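Local coordinates for protein cytochrome c552 (Thermochromatium tepidum, PDB 5ZE8) that carries five c-type hemes and probably transfers electrons at low potential in a thermophilic purple sulfur photosynthetic bacterium, at residues A[308-311]-A[312-316]; A[51-54]-A[55-59]; A[224-227]-A[228-232]. All blocks are in the same frame, centred on the assembly; numbering follows the deposited sequence.

The three contacts are short local arrangements, each set against a different heme of the five-heme cytochrome. Interaction 3 is a heme-attachment helix that holds its heme by two cysteines and a histidine, while interaction 1 supplies a histidine ligand from a loop. Their centres lie about 13 Å apart and their nearest atoms about 6 Å apart, so the hemes they bind, chains E and F, are close neighbours, consistent with electron exchange between them. Interaction 2 packs helix 50-57 against the heme of chain D; it sits farther out, its centre about 21 Å from that of interaction 3 and about 24 Å from that of interaction 1.

Interaction 1 (A[308-311]-A[312-316]); sequences QPHA and MPTGA. With HEC (heme c), chain F.
H310 and T314 meet through their first torsions: CG of the histidine lies between the backbone N and the carbonyl carbon (chi1 45°), and the threonine, with OG1 turned anti to its N (chi1 -159°), puts CG2 in the corresponding place. The two side chains then cross at about a right angle, and the methyl CG2 of T314 sits over one face of the imidazole, 3.6 Å from the ring centroid, in a CH-pi contact displaced toward the rim. Threonine suits the place because its other branch is polar: OG1 bonds to E246 and T243 while the methyl presses on the ring. Rotation of the imidazole is further fixed by ND1, which donates almost in the ring plane to A311 O at 2.9 Å. Held at both points, the ring of H310 directs NE2 to FE of the heme (chain F), 2.1 Å away. Beside it, the amide of Q308 reaches M312, where NE2 makes a weak, fairly straight bond to SD at 3.4 Å; the stronger partner of this NE2 is S284 O. A water accepts from T314 N at 2.9 Å and also hydrogen-bonds to Q308 OE1 and to the heme propionate oxygen O2D, tying loop and cofactor together. P309 lays CG against the porphyrin, 3.4 Å from C2C, as a stiff apolar ring can. Farther along, A316 N bonds to a propionate of another heme. With H260 as the second protein ligand, this is the bis-histidine site of a multiheme cytochrome c, one ligand coming from the loop between strands 297-306 and 320-328.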
loop_
_atom_site.group_PDB
_atom_site.type_symbol
_atom_site.label_atom_id
_atom_site.label_comp_id
_atom_site.label_asym_id
_atom_site.label_seq_id
_atom_site.Cartn_x
_atom_site.Cartn_y
_atom_site.Cartn_z
ATOM N N GLN A 308 -6.162 -10.677 6.356
ATOM C CA GLN A 308 -6.282 -9.225 6.445
ATOM C C GLN A 308 -7.737 -8.812 6.580
ATOM O O GLN A 308 -8.654 -9.517 6.076
ATOM C CB GLN A 308 -5.688 -8.632 5.151
ATOM C CG GLN A 308 -4.250 -9.097 4.889
ATOM C CD GLN A 308 -3.916 -9.092 3.406
ATOM O OE1 GLN A 308 -4.258 -8.126 2.654
ATOM N NE2 GLN A 308 -3.262 -10.131 2.974
ATOM N N PRO A 309 -8.037 -7.623 7.113
ATOM C CA PRO A 309 -9.367 -7.105 7.257
ATOM C C PRO A 309 -9.796 -6.262 6.037
ATOM O O PRO A 309 -10.851 -5.685 6.014
ATOM C CB PRO A 309 -9.209 -6.200 8.484
ATOM C CG PRO A 309 -7.820 -5.664 8.400
ATOM C CD PRO A 309 -7.036 -6.838 7.874
ATOM N N HIS A 310 -8.866 -6.081 5.083
ATOM C CA HIS A 310 -9.128 -5.497 3.775
ATOM C C HIS A 310 -8.996 -6.634 2.770
ATOM O O HIS A 310 -8.582 -7.722 3.125
ATOM C CB HIS A 310 -8.196 -4.309 3.471
ATOM C CG HIS A 310 -6.724 -4.534 3.807
ATOM N ND1 HIS A 310 -5.897 -5.495 3.221
ATOM C CD2 HIS A 310 -5.924 -3.857 4.679
ATOM C CE1 HIS A 310 -4.679 -5.383 3.734
ATOM N NE2 HIS A 310 -4.670 -4.386 4.618
ATOM N N ALA A 311 -9.343 -6.363 1.518
ATOM C CA ALA A 311 -9.073 -7.367 0.478
ATOM C C ALA A 311 -7.591 -7.738 0.358
ATOM O O ALA A 311 -6.667 -7.041 0.853
ATOM C CB ALA A 311 -9.581 -6.912 -0.881
ATOM N N MET A 312 -7.357 -8.879 -0.295
ATOM C CA MET A 312 -6.029 -9.283 -0.600
ATOM C C MET A 312 -5.973 -9.575 -2.088
ATOM O O MET A 312 -6.565 -10.562 -2.501
ATOM C CB MET A 312 -5.580 -10.504 0.182
ATOM C CG MET A 312 -4.268 -11.125 -0.235
ATOM S SD MET A 312 -2.874 -10.031 -0.408
ATOM C CE MET A 312 -1.497 -11.158 -0.783
ATOM N N PRO A 313 -5.316 -8.756 -2.902
ATOM C CA PRO A 313 -4.534 -7.600 -2.546
ATOM C C PRO A 313 -5.331 -6.313 -2.547
ATOM O O PRO A 313 -6.037 -5.961 -3.534
ATOM C CB PRO A 313 -3.462 -7.576 -3.652
ATOM C CG PRO A 313 -4.229 -8.091 -4.879
ATOM C CD PRO A 313 -5.155 -9.102 -4.335
ATOM N N THR A 314 -5.165 -5.519 -1.503
ATOM C CA THR A 314 -5.802 -4.213 -1.442
ATOM C C THR A 314 -4.955 -3.143 -2.146
ATOM O O THR A 314 -3.816 -3.369 -2.529
ATOM C CB THR A 314 -6.091 -3.813 0.015
ATOM O OG1 THR A 314 -7.113 -2.804 0.053
ATOM C CG2 THR A 314 -4.832 -3.391 0.769
ATOM N N GLY A 315 -5.513 -1.937 -2.231
ATOM C CA GLY A 315 -4.855 -0.749 -2.716
ATOM C C GLY A 315 -4.909 -0.552 -4.232
ATOM O O GLY A 315 -5.993 -0.468 -4.780
ATOM N N ALA A 316 -3.759 -0.347 -4.849
ATOM C CA ALA A 316 -3.713 -0.031 -6.265
ATOM C C ALA A 316 -4.434 -1.059 -7.086
ATOM O O ALA A 316 -4.445 -2.259 -6.794
ATOM C CB ALA A 316 -2.262 0.088 -6.714
HETATM FE FE HEC F . -3.038 -3.724 5.670
HETATM C CHA HEC F . -1.129 -4.882 3.184
HETATM C CHB HEC F . -3.202 -0.639 4.199
HETATM C CHC HEC F . -5.173 -2.625 8.127
HETATM C CHD HEC F . -2.490 -6.615 7.425
HETATM N NA HEC F . -2.338 -2.891 4.011
HETATM C C1A HEC F . -1.584 -3.588 3.043
HETATM C C2A HEC F . -1.257 -2.706 1.958
HETATM C C3A HEC F . -1.837 -1.511 2.294
HETATM C C4A HEC F . -2.502 -1.619 3.541
HETATM C CMA HEC F . -1.851 -0.218 1.474
HETATM C CAA HEC F . -0.500 -3.081 0.661
HETATM C CBA HEC F . -1.432 -3.709 -0.370
HETATM C CGA HEC F . -0.780 -4.092 -1.673
HETATM O O1A HEC F . -0.561 -3.232 -2.560
HETATM O O2A HEC F . -0.450 -5.308 -1.825
HETATM N NB HEC F . -4.005 -1.985 6.114
HETATM C C1B HEC F . -3.864 -0.836 5.385
HETATM C C2B HEC F . -4.647 0.196 5.970
HETATM C C3B HEC F . -5.267 -0.315 7.107
HETATM C C4B HEC F . -4.832 -1.729 7.144
HETATM C CMB HEC F . -4.840 1.626 5.444
HETATM C CAB HEC F . -6.273 0.239 8.031
HETATM C CBB HEC F . -7.438 0.727 7.418
HETATM N NC HEC F . -3.708 -4.478 7.431
HETATM C C1C HEC F . -4.603 -3.864 8.251
HETATM C C2C HEC F . -4.696 -4.657 9.442
HETATM C C3C HEC F . -3.922 -5.777 9.306
HETATM C C4C HEC F . -3.330 -5.675 7.986
HETATM C CMC HEC F . -5.485 -4.262 10.688
HETATM C CAC HEC F . -3.666 -6.966 10.220
HETATM C CBC HEC F . -4.795 -7.654 10.712
HETATM N ND HEC F . -2.090 -5.383 5.325
HETATM C C1D HEC F . -1.878 -6.460 6.179
HETATM C C2D HEC F . -0.943 -7.447 5.595
HETATM C C3D HEC F . -0.565 -7.008 4.381
HETATM C C4D HEC F . -1.303 -5.713 4.278
HETATM C CMD HEC F . -0.553 -8.723 6.242
HETATM C CAD HEC F . 0.376 -7.607 3.380
HETATM C CBD HEC F . -0.309 -7.891 2.064
HETATM C CGD HEC F . 0.073 -6.999 0.893
HETATM O O1D HEC F . 1.082 -6.299 0.927
HETATM O O2D HEC F . -0.681 -7.056 -0.067
HETATM O O HOH W 1 -3.517 -6.756 0.507
#

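Interaction 2 (A[51-54]-A[55-59]); sequences DIYR and QWKGS. With HEC (heme c), chain D.
Y53 and W56, one helical turn apart, touch where CE1 of the tyrosine comes to 3.9 Å from CZ3 of the indole. The approach is oblique, with ring planes at 51°, so this is neither a stack nor an edge-to-face pair. The tight side of the contact faces the heme. The indole of W56 lays one face against the porphyrin substituent carbon CAB, its CD1 lies 3.6 Å from the methyl CMC, and NE1 is bonded to V125 O. I52 adds a branched apolar side chain, its CD1 3.6 Å from C3A of the same heme. Behind them the helix is regular, W56 N donating to I52 O at 2.8 Å. If W56 were replaced by alanine, the place beside the heme and Y53 would probably be left unfilled and V125 O would lose its indole donor.

Away from the heme the packing slackens and charges take over. K57 runs alongside Y53, its chain bent at chi2 (63°) and pointing the same way, with CB over one ring face and CD 3.5 Å from OH; its NZ ends on a water. R54, also exposed, bends round to D51, where NH2 and OD1 form a 2.6 Å salt bridge. Long, flexible charged chains suit this solvent side. The whole is an amphipathic helix, 50-57, which follows a CXXCH heme-attachment sequence and lines a heme c pocket within the cytochrome c554 and c-prime family region.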
loop_
_atom_site.group_PDB
_atom_site.type_symbol
_atom_site.label_atom_id
_atom_site.label_comp_id
_atom_site.label_asym_id
_atom_site.label_seq_id
_atom_site.Cartn_x
_atom_site.Cartn_y
_atom_site.Cartn_z
ATOM N N ASP A 51 16.447 4.941 14.938
ATOM C CA ASP A 51 15.835 3.699 14.706
ATOM C C ASP A 51 14.567 3.818 13.838
ATOM O O ASP A 51 14.391 3.101 12.856
ATOM C CB ASP A 51 15.592 2.941 16.001
ATOM C CG ASP A 51 16.924 2.524 16.716
ATOM O OD1 ASP A 51 17.924 2.312 16.031
ATOM O OD2 ASP A 51 16.979 2.472 17.961
ATOM N N ILE A 52 13.749 4.806 14.147
ATOM C CA ILE A 52 12.537 5.062 13.321
ATOM C C ILE A 52 12.956 5.593 11.955
ATOM O O ILE A 52 12.389 5.183 10.937
ATOM C CB ILE A 52 11.581 6.026 14.050
ATOM C CG1 ILE A 52 10.759 5.192 15.054
ATOM C CG2 ILE A 52 10.581 6.660 13.129
ATOM C CD1 ILE A 52 10.026 5.997 16.081
ATOM N N TYR A 53 13.960 6.506 11.934
ATOM C CA TYR A 53 14.479 6.975 10.671
ATOM C C TYR A 53 14.934 5.848 9.742
ATOM O O TYR A 53 14.585 5.816 8.556
ATOM C CB TYR A 53 15.645 7.967 10.863
ATOM C CG TYR A 53 16.237 8.465 9.542
ATOM C CD1 TYR A 53 15.660 9.512 8.837
ATOM C CD2 TYR A 53 17.306 7.793 8.996
ATOM C CE1 TYR A 53 16.240 9.933 7.684
ATOM C CE2 TYR A 53 17.855 8.168 7.806
ATOM C CZ TYR A 53 17.285 9.226 7.161
ATOM O OH TYR A 53 17.875 9.554 6.002
ATOM N N ARG A 54 15.677 4.905 10.302
ATOM C CA ARG A 54 16.146 3.796 9.484
ATOM C C ARG A 54 14.980 3.004 8.836
ATOM O O ARG A 54 14.978 2.683 7.650
ATOM C CB ARG A 54 17.025 2.807 10.258
ATOM C CG ARG A 54 17.425 1.588 9.450
ATOM C CD ARG A 54 18.573 0.818 10.111
ATOM N NE ARG A 54 18.472 0.940 11.477
ATOM C CZ ARG A 54 19.203 1.656 12.347
ATOM N NH1 ARG A 54 20.385 2.200 12.124
ATOM N NH2 ARG A 54 18.704 1.734 13.575
ATOM N N GLN A 55 13.945 2.756 9.637
ATOM C CA GLN A 55 12.770 2.031 9.139
ATOM C C GLN A 55 12.027 2.836 8.084
ATOM O O GLN A 55 11.680 2.274 7.011
ATOM C CB GLN A 55 11.869 1.731 10.312
ATOM C CG GLN A 55 12.422 0.686 11.311
ATOM C CD GLN A 55 11.630 0.621 12.611
ATOM O OE1 GLN A 55 10.842 1.490 12.954
ATOM N NE2 GLN A 55 12.017 -0.398 13.435
ATOM N N TRP A 56 11.789 4.100 8.393
ATOM C CA TRP A 56 11.078 4.999 7.512
ATOM C C TRP A 56 11.817 5.143 6.176
ATOM O O TRP A 56 11.172 5.126 5.133
ATOM C CB TRP A 56 10.860 6.381 8.172
ATOM C CG TRP A 56 10.361 7.408 7.151
ATOM C CD1 TRP A 56 9.120 7.529 6.672
ATOM C CD2 TRP A 56 11.157 8.339 6.475
ATOM N NE1 TRP A 56 9.082 8.461 5.706
ATOM C CE2 TRP A 56 10.331 8.989 5.556
ATOM C CE3 TRP A 56 12.491 8.704 6.560
ATOM C CZ2 TRP A 56 10.775 9.958 4.727
ATOM C CZ3 TRP A 56 12.949 9.664 5.657
ATOM C CH2 TRP A 56 12.057 10.305 4.800
ATOM N N LYS A 57 13.141 5.273 6.208
ATOM C CA LYS A 57 13.888 5.601 4.998
ATOM C C LYS A 57 13.807 4.554 3.967
ATOM O O LYS A 57 13.818 4.848 2.748
ATOM C CB LYS A 57 15.331 5.920 5.361
ATOM C CG LYS A 57 16.149 6.545 4.240
ATOM C CD LYS A 57 15.648 7.888 3.796
ATOM C CE LYS A 57 16.581 8.622 2.784
ATOM N NZ LYS A 57 15.857 9.789 2.156
ATOM N N GLY A 58 13.703 3.311 4.380
ATOM C CA GLY A 58 13.494 2.202 3.488
ATOM C C GLY A 58 12.100 1.918 2.998
ATOM O O GLY A 58 11.885 1.022 2.219
ATOM N N SER A 59 11.134 2.672 3.524
ATOM C CA SER A 59 9.739 2.411 3.216
ATOM C C SER A 59 9.245 3.095 1.953
ATOM O O SER A 59 9.804 4.089 1.548
ATOM C CB SER A 59 8.826 2.882 4.373
ATOM O OG SER A 59 8.702 4.291 4.437
HETATM FE FE HEC D . 5.922 8.500 13.238
HETATM C CHA HEC D . 4.596 7.274 16.212
HETATM C CHB HEC D . 8.615 9.657 14.908
HETATM C CHC HEC D . 7.517 9.137 10.195
HETATM C CHD HEC D . 2.991 7.953 11.655
HETATM N NA HEC D . 6.494 8.458 15.138
HETATM C C1A HEC D . 5.846 7.896 16.205
HETATM C C2A HEC D . 6.681 7.979 17.370
HETATM C C3A HEC D . 7.825 8.683 17.005
HETATM C C4A HEC D . 7.683 8.957 15.636
HETATM C CMA HEC D . 9.049 9.065 17.840
HETATM C CAA HEC D . 6.333 7.320 18.722
HETATM C CBA HEC D . 6.915 5.903 18.644
HETATM C CGA HEC D . 6.672 5.140 19.933
HETATM O O1A HEC D . 6.845 5.708 21.049
HETATM O O2A HEC D . 6.473 3.916 19.882
HETATM N NB HEC D . 7.717 9.267 12.646
HETATM C C1B HEC D . 8.618 9.704 13.512
HETATM C C2B HEC D . 9.762 10.176 12.750
HETATM C C3B HEC D . 9.505 9.993 11.437
HETATM C C4B HEC D . 8.170 9.453 11.370
HETATM C CMB HEC D . 11.051 10.674 13.364
HETATM C CAB HEC D . 10.330 10.127 10.233
HETATM C CBB HEC D . 11.564 9.463 10.218
HETATM N NC HEC D . 5.362 8.536 11.323
HETATM C C1C HEC D . 6.137 8.765 10.190
HETATM C C2C HEC D . 5.362 8.641 9.018
HETATM C C3C HEC D . 4.047 8.393 9.394
HETATM C C4C HEC D . 4.077 8.286 10.848
HETATM C CMC HEC D . 5.898 8.930 7.632
HETATM C CAC HEC D . 2.858 8.193 8.505
HETATM C CBC HEC D . 2.917 7.254 7.414
HETATM N ND HEC D . 4.201 7.777 13.801
HETATM C C1D HEC D . 3.081 7.645 13.001
HETATM C C2D HEC D . 1.932 7.058 13.750
HETATM C C3D HEC D . 2.395 6.874 15.009
HETATM C C4D HEC D . 3.815 7.312 15.059
HETATM C CMD HEC D . 0.536 6.882 13.255
HETATM C CAD HEC D . 1.603 6.322 16.156
HETATM C CBD HEC D . 1.606 4.788 16.147
HETATM C CGD HEC D . 0.489 4.257 17.035
HETATM O O1D HEC D . -0.431 3.567 16.575
HETATM O O2D HEC D . 0.577 4.431 18.238
HETATM O O HOH W 2 15.731 11.754 4.423
#

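Interaction 3 (A[224-227]-A[228-232]); sequences ACMG and CHDQR. With HEC (heme c), chain E.
The imidazole of H229 turns its edge to C225 O, which lies near the ring plane, and its CB comes within 3.3 Å of that oxygen. From there the ring stands up toward the porphyrin, with CG anti to the carbonyl carbon (chi1 -80°), and NE2 of H229 binds FE of the heme (chain E) at 2.1 Å; H61 supplies the other protein ligand. The same C225 O receives two backbone bonds, from C228 N and from H229 N at 3.1 Å; C225, at the N-cap position, thus accepts the first backbone bonds of the short helix, both weak. C225 and C228 send their sulfurs to two separate pyrrole substituents of the same heme, SG of C225 to CAB and SG of C228 to CAC, each a thioether bond of 1.9 Å. This is the CXXCH heme-attachment motif of c-type cytochromes, here with methionine and glycine as its two middle residues, and cysteine suits both outer places because its thiol can form the thioether. M226 turns another way: its chain, bent at chi2 and chi3, crosses that of D230 at about a right angle, bringing SD to 3.8 Å from D230 CB, and this flexible chain also touches Y136 and C256. In the backbone, D230 N donates to M226 O at 2.8 Å. G227, buried and without a side chain, gives its N to Y153 OH, while a water links G227 O with Q231 N.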
loop_
_atom_site.group_PDB
_atom_site.type_symbol
_atom_site.label_atom_id
_atom_site.label_comp_id
_atom_site.label_asym_id
_atom_site.label_seq_id
_atom_site.Cartn_x
_atom_site.Cartn_y
_atom_site.Cartn_z
ATOM N N ALA A 224 -5.050 8.129 11.111
ATOM C CA ALA A 224 -3.645 8.369 10.742
ATOM C C ALA A 224 -3.411 7.969 9.292
ATOM O O ALA A 224 -2.342 8.385 8.755
ATOM C CB ALA A 224 -2.718 7.599 11.641
ATOM N N CYS A 225 -4.283 7.169 8.681
ATOM C CA CYS A 225 -3.976 6.575 7.372
ATOM C C CYS A 225 -5.029 6.921 6.324
ATOM O O CYS A 225 -4.770 6.837 5.136
ATOM C CB CYS A 225 -3.916 5.036 7.505
ATOM S SG CYS A 225 -2.974 4.480 8.964
ATOM N N MET A 226 -6.280 7.178 6.740
ATOM C CA MET A 226 -7.386 7.113 5.807
ATOM C C MET A 226 -7.389 8.165 4.735
ATOM O O MET A 226 -7.933 7.869 3.644
ATOM C CB MET A 226 -8.781 7.116 6.520
ATOM C CG MET A 226 -9.142 5.853 7.206
ATOM S SD MET A 226 -9.378 4.492 6.033
ATOM C CE MET A 226 -7.827 3.941 6.434
ATOM N N GLY A 227 -6.861 9.349 4.962
ATOM C CA GLY A 227 -6.895 10.377 3.879
ATOM C C GLY A 227 -6.212 9.908 2.591
ATOM O O GLY A 227 -6.610 10.222 1.457
ATOM N N CYS A 228 -5.136 9.174 2.791
ATOM C CA CYS A 228 -4.356 8.623 1.658
ATOM C C CYS A 228 -4.719 7.257 1.264
ATOM O O CYS A 228 -4.393 6.870 0.109
ATOM C CB CYS A 228 -2.858 8.666 1.994
ATOM S SG CYS A 228 -2.342 10.364 2.386
ATOM N N HIS A 229 -5.330 6.475 2.159
ATOM C CA HIS A 229 -5.598 5.064 1.907
ATOM C C HIS A 229 -7.063 4.652 1.835
ATOM O O HIS A 229 -7.328 3.443 1.561
ATOM C CB HIS A 229 -4.913 4.299 3.019
ATOM C CG HIS A 229 -3.431 4.145 2.785
ATOM N ND1 HIS A 229 -2.942 3.185 1.902
ATOM C CD2 HIS A 229 -2.356 4.751 3.363
ATOM C CE1 HIS A 229 -1.602 3.267 1.963
ATOM N NE2 HIS A 229 -1.243 4.236 2.801
ATOM N N ASP A 230 -8.016 5.564 2.050
ATOM C CA ASP A 230 -9.483 5.144 2.110
ATOM C C ASP A 230 -9.935 4.780 0.715
ATOM O O ASP A 230 -10.363 3.620 0.457
ATOM C CB ASP A 230 -10.327 6.232 2.765
ATOM C CG ASP A 230 -11.772 5.967 2.747
ATOM O OD1 ASP A 230 -12.206 4.908 2.417
ATOM O OD2 ASP A 230 -12.535 6.937 2.940
ATOM N N GLN A 231 -9.786 5.716 -0.218
ATOM C CA GLN A 231 -10.423 5.513 -1.545
ATOM C C GLN A 231 -9.778 6.437 -2.540
ATOM O O GLN A 231 -9.277 7.476 -2.146
ATOM C CB GLN A 231 -11.939 5.724 -1.466
ATOM C CG GLN A 231 -12.708 5.237 -2.671
ATOM C CD GLN A 231 -14.225 5.018 -2.496
ATOM O OE1 GLN A 231 -14.719 4.594 -1.442
ATOM N NE2 GLN A 231 -14.953 5.266 -3.574
ATOM N N ARG A 232 -9.705 6.000 -3.799
ATOM C CA ARG A 232 -9.485 6.943 -4.863
ATOM C C ARG A 232 -10.289 6.523 -6.011
ATOM O O ARG A 232 -10.284 5.325 -6.344
ATOM C CB ARG A 232 -7.978 6.971 -5.211
ATOM C CG ARG A 232 -7.732 7.646 -6.565
ATOM C CD ARG A 232 -6.282 7.868 -6.906
ATOM N NE ARG A 232 -6.152 8.436 -8.261
ATOM C CZ ARG A 232 -5.337 7.969 -9.216
ATOM N NH1 ARG A 232 -5.332 8.598 -10.371
ATOM N NH2 ARG A 232 -4.583 6.880 -9.058
HETATM FE FE HEC E . 0.715 4.717 3.391
HETATM C CHA HEC E . 2.140 3.006 0.806
HETATM C CHB HEC E . 0.472 1.814 5.193
HETATM C CHC HEC E . -0.376 6.523 6.084
HETATM C CHD HEC E . 0.465 7.559 1.426
HETATM N NA HEC E . 1.218 2.825 3.052
HETATM C C1A HEC E . 1.813 2.267 1.932
HETATM C C2A HEC E . 2.010 0.845 2.090
HETATM C C3A HEC E . 1.473 0.554 3.302
HETATM C C4A HEC E . 1.083 1.783 3.936
HETATM C CMA HEC E . 1.434 -0.813 3.990
HETATM C CAA HEC E . 2.527 -0.097 1.064
HETATM C CBA HEC E . 4.046 -0.208 1.169
HETATM C CGA HEC E . 4.584 -1.114 0.056
HETATM O O1A HEC E . 4.334 -0.903 -1.147
HETATM O O2A HEC E . 5.400 -2.043 0.332
HETATM N NB HEC E . 0.141 4.214 5.269
HETATM C C1B HEC E . 0.050 2.985 5.819
HETATM C C2B HEC E . -0.491 3.088 7.136
HETATM C C3B HEC E . -0.731 4.386 7.397
HETATM C C4B HEC E . -0.255 5.124 6.217
HETATM C CMB HEC E . -0.753 1.886 8.039
HETATM C CAB HEC E . -1.187 5.042 8.649
HETATM C CBB HEC E . -0.448 4.641 9.824
HETATM N NC HEC E . 0.192 6.604 3.702
HETATM C C1C HEC E . -0.218 7.172 4.837
HETATM C C2C HEC E . -0.507 8.625 4.713
HETATM C C3C HEC E . -0.283 8.881 3.406
HETATM C C4C HEC E . 0.148 7.657 2.760
HETATM C CMC HEC E . -1.008 9.546 5.815
HETATM C CAC HEC E . -0.460 10.190 2.623
HETATM C CBC HEC E . -0.036 11.403 3.187
HETATM N ND HEC E . 1.183 5.143 1.539
HETATM C C1D HEC E . 1.000 6.351 0.874
HETATM C C2D HEC E . 1.499 6.272 -0.489
HETATM C C3D HEC E . 1.986 5.038 -0.665
HETATM C C4D HEC E . 1.795 4.335 0.631
HETATM C CMD HEC E . 1.407 7.407 -1.431
HETATM C CAD HEC E . 2.576 4.476 -1.984
HETATM C CBD HEC E . 3.825 5.176 -2.433
HETATM C CGD HEC E . 4.387 4.505 -3.680
HETATM O O1D HEC E . 4.304 3.259 -3.898
HETATM O O2D HEC E . 4.961 5.264 -4.520
HETATM O O HOH W 3 -8.339 8.174 0.316
#